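Local coordinates for protein L-asparaginase I (Vibrio cholerae, PDB 2OCD) that probably hydrolyses L-asparagine to L-aspartate and ammonium, as a homotetrameric enzyme of the asparaginase 1 family, at residues B[245-255]-B[279-290]. Sequence-based numbering, arbitrary orientation.
Sequences VGNAPQNPELL and VNMGGYATGCAL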
# COMPACT_ATOMS: atom_id res chain seq x y z
N VAL B 245 9.13 -22.82 6.80
CA VAL B 245 8.33 -23.05 8.01
C VAL B 245 9.11 -23.81 9.09
O VAL B 245 8.56 -24.24 10.11
CB VAL B 245 7.00 -23.75 7.63
CG1 VAL B 245 6.43 -24.39 8.79
CG2 VAL B 245 5.99 -22.70 7.06
N GLY B 246 10.40 -23.94 8.86
CA GLY B 246 11.29 -24.37 9.91
C GLY B 246 12.08 -25.59 9.51
O GLY B 246 12.26 -26.49 10.32
N ASN B 247 12.54 -25.61 8.26
CA ASN B 247 13.12 -26.79 7.67
C ASN B 247 14.64 -26.72 7.64
O ASN B 247 15.20 -25.72 7.15
CB ASN B 247 12.63 -26.94 6.24
CG ASN B 247 11.23 -27.42 6.17
OD1 ASN B 247 10.90 -28.45 6.77
ND2 ASN B 247 10.37 -26.70 5.45
N ALA B 248 15.28 -27.78 8.12
CA ALA B 248 16.74 -27.92 8.01
C ALA B 248 17.17 -28.94 6.96
O ALA B 248 16.41 -29.81 6.56
CB ALA B 248 17.33 -28.29 9.36
N PRO B 249 18.43 -28.84 6.51
CA PRO B 249 19.13 -29.80 5.65
C PRO B 249 18.96 -31.29 5.92
O PRO B 249 19.14 -32.09 4.99
CB PRO B 249 20.59 -29.41 5.84
CG PRO B 249 20.54 -27.96 5.97
CD PRO B 249 19.29 -27.68 6.79
N GLN B 250 18.67 -31.68 7.16
CA GLN B 250 18.55 -33.12 7.45
C GLN B 250 19.78 -33.94 7.00
O GLN B 250 19.65 -35.10 6.66
CB GLN B 250 17.26 -33.72 6.82
CG GLN B 250 17.46 -34.35 5.44
CD GLN B 250 16.17 -34.87 4.79
OE1 GLN B 250 15.16 -34.14 4.62
NE2 GLN B 250 16.23 -36.15 4.35
N ASN B 251 20.98 -33.35 6.97
CA ASN B 251 22.14 -34.22 6.90
C ASN B 251 22.39 -34.78 8.32
O ASN B 251 22.44 -34.04 9.28
CB ASN B 251 23.38 -33.59 6.20
CG ASN B 251 24.12 -32.57 7.04
OD1 ASN B 251 25.24 -32.82 7.51
ND2 ASN B 251 23.53 -31.40 7.20
N PRO B 252 22.43 -36.12 8.43
CA PRO B 252 22.65 -36.85 9.68
C PRO B 252 23.62 -36.21 10.61
O PRO B 252 23.34 -36.02 11.79
CB PRO B 252 23.24 -38.17 9.18
CG PRO B 252 22.57 -38.39 7.86
CD PRO B 252 22.26 -37.04 7.29
N GLU B 253 24.77 -35.86 10.07
CA GLU B 253 25.85 -35.35 10.89
C GLU B 253 25.45 -34.10 11.68
O GLU B 253 25.94 -33.84 12.78
CB GLU B 253 27.05 -35.04 10.01
CG GLU B 253 27.53 -36.22 9.12
CD GLU B 253 27.82 -35.74 7.68
OE1 GLU B 253 27.19 -36.27 6.72
OE2 GLU B 253 28.65 -34.80 7.54
N LEU B 254 24.56 -33.31 11.08
CA LEU B 254 24.09 -32.06 11.63
C LEU B 254 23.05 -32.36 12.66
O LEU B 254 22.99 -31.71 13.69
CB LEU B 254 23.44 -31.20 10.54
CG LEU B 254 23.61 -29.68 10.60
CD1 LEU B 254 25.01 -29.36 10.09
CD2 LEU B 254 22.54 -28.97 9.74
N LEU B 255 22.18 -33.31 12.33
CA LEU B 255 21.26 -33.80 13.32
C LEU B 255 22.11 -34.19 14.52
O LEU B 255 21.92 -33.64 15.60
CB LEU B 255 20.38 -34.95 12.82
CG LEU B 255 18.89 -34.61 12.52
CD1 LEU B 255 18.74 -33.31 11.69
CD2 LEU B 255 18.12 -35.84 11.83
N VAL B 279 7.50 -20.82 12.52
CA VAL B 279 7.97 -22.19 12.55
C VAL B 279 6.85 -23.17 13.02
O VAL B 279 6.11 -22.91 13.97
CB VAL B 279 9.25 -22.34 13.44
CG1 VAL B 279 9.47 -23.82 13.82
CG2 VAL B 279 10.50 -21.73 12.74
N ASN B 280 6.73 -24.28 12.29
CA ASN B 280 5.77 -25.36 12.52
C ASN B 280 6.53 -26.69 12.51
O ASN B 280 6.64 -27.37 11.49
CB ASN B 280 4.72 -25.35 11.42
CG ASN B 280 3.49 -26.21 11.72
OD1 ASN B 280 3.51 -27.18 12.50
ND2 ASN B 280 2.40 -25.88 11.04
N MSE B 281 7.07 -27.05 13.66
CA MSE B 281 7.67 -28.37 13.83
C MSE B 281 6.69 -29.38 14.46
O MSE B 281 7.10 -30.20 15.28
CB MSE B 281 8.92 -28.29 14.70
CG MSE B 281 10.06 -27.40 14.20
SE MSE B 281 11.26 -27.13 15.76
CE MSE B 281 11.56 -29.02 16.27
N GLY B 282 5.44 -29.36 14.06
CA GLY B 282 4.43 -30.30 14.61
C GLY B 282 4.60 -31.74 14.14
O GLY B 282 4.12 -32.68 14.80
N GLY B 283 5.27 -31.92 13.00
CA GLY B 283 5.39 -33.24 12.38
C GLY B 283 4.94 -33.26 10.93
O GLY B 283 5.72 -33.61 10.09
N TYR B 284 3.71 -32.90 10.62
CA TYR B 284 3.33 -32.84 9.19
C TYR B 284 4.15 -31.79 8.41
O TYR B 284 4.77 -32.14 7.43
CB TYR B 284 1.82 -32.61 8.95
CG TYR B 284 0.89 -33.74 9.37
CD1 TYR B 284 1.22 -35.07 9.15
CD2 TYR B 284 -0.32 -33.46 10.00
CE1 TYR B 284 0.36 -36.11 9.56
CE2 TYR B 284 -1.19 -34.48 10.41
CZ TYR B 284 -0.84 -35.79 10.18
OH TYR B 284 -1.69 -36.78 10.57
N ALA B 285 4.18 -30.52 8.84
CA ALA B 285 4.83 -29.51 8.03
C ALA B 285 6.31 -29.84 7.74
O ALA B 285 6.71 -29.88 6.56
CB ALA B 285 4.68 -28.13 8.61
N THR B 286 7.12 -30.08 8.78
CA THR B 286 8.57 -30.25 8.57
C THR B 286 9.13 -31.65 8.86
O THR B 286 10.34 -31.86 8.67
CB THR B 286 9.35 -29.30 9.47
OG1 THR B 286 9.22 -29.74 10.84
CG2 THR B 286 8.88 -27.83 9.27
N GLY B 287 8.28 -32.59 9.31
CA GLY B 287 8.74 -33.82 9.97
C GLY B 287 9.25 -33.57 11.40
O GLY B 287 9.04 -32.48 11.97
N CYS B 288 9.95 -34.55 11.96
CA CYS B 288 10.39 -34.52 13.35
C CYS B 288 11.88 -34.70 13.52
O CYS B 288 12.33 -34.92 14.65
CB CYS B 288 9.71 -35.65 14.12
SG CYS B 288 8.00 -35.85 13.76
N ALA B 289 12.65 -34.63 12.43
CA ALA B 289 14.12 -34.85 12.50
C ALA B 289 14.67 -33.98 13.60
O ALA B 289 15.46 -34.42 14.44
CB ALA B 289 14.81 -34.49 11.17
N LEU B 290 14.18 -32.74 13.58
CA LEU B 290 14.73 -31.68 14.37
C LEU B 290 14.23 -31.83 15.80
O LEU B 290 14.99 -31.56 16.74
CB LEU B 290 14.35 -30.33 13.75
CG LEU B 290 15.48 -29.33 13.44
CD1 LEU B 290 16.83 -29.97 13.21
CD2 LEU B 290 15.10 -28.39 12.27
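The side chains of Val245 and Asn280 run alongside each other in the same direction, and the one hydrogen bond between segments 245-255 and 279-290 joins their backbones. Asn280 N donates to Val245 O over 2.8 Å; an N-H...O angle of 169° shows it to be nearly straight, and the donor sits in the carbonyl plane. The same oxygen also receives a CA-H...O contact from Val279 CA at 3.2 Å. Val245 CG1, anti to its own N (chi1 160°), is thereby set beside the Asn280 chain, with Asn280 CB 3.3 Å away and the methyl of Ala285 on the fringe. The amide of Asn280 is turned to its own segment instead, where OD1 accepts from Gly282 N in an Asx turn.

Two residues past Val245, Asn247 meets Thr286, its OD1 coming within 3.2 Å of Thr286 CB in an oblique approach. With chi1 at 71°, Thr286 OG1 lies between the backbone N and the carbonyl carbon and donates to Gly287 O at 3.0 Å, while CG2 lies toward 245-255. Both segments belong to the C-terminal asparaginase domain, where they follow strands 237-242 and 276-277; Gly246 and Asn247 form a G1 beta bulge, and Gly246 O accepts from Asn270 ND2 of strand 267-272. Asn247 ND2 makes a weak hydrogen bond to Asp92 OD2 of the second subunit, a residue predicted to bind substrate.

Farther on, where helices 252-263 and 289-292 begin, the contact becomes apolar. Leu290 reaches two ways with its branches: CD2 packs on Ala248 CB at 3.7 Å, while CD1 approaches Leu255 CD1, the two leucine chains set roughly perpendicular. Leu255 CD2 rests on Ala289 CB at 3.6 Å.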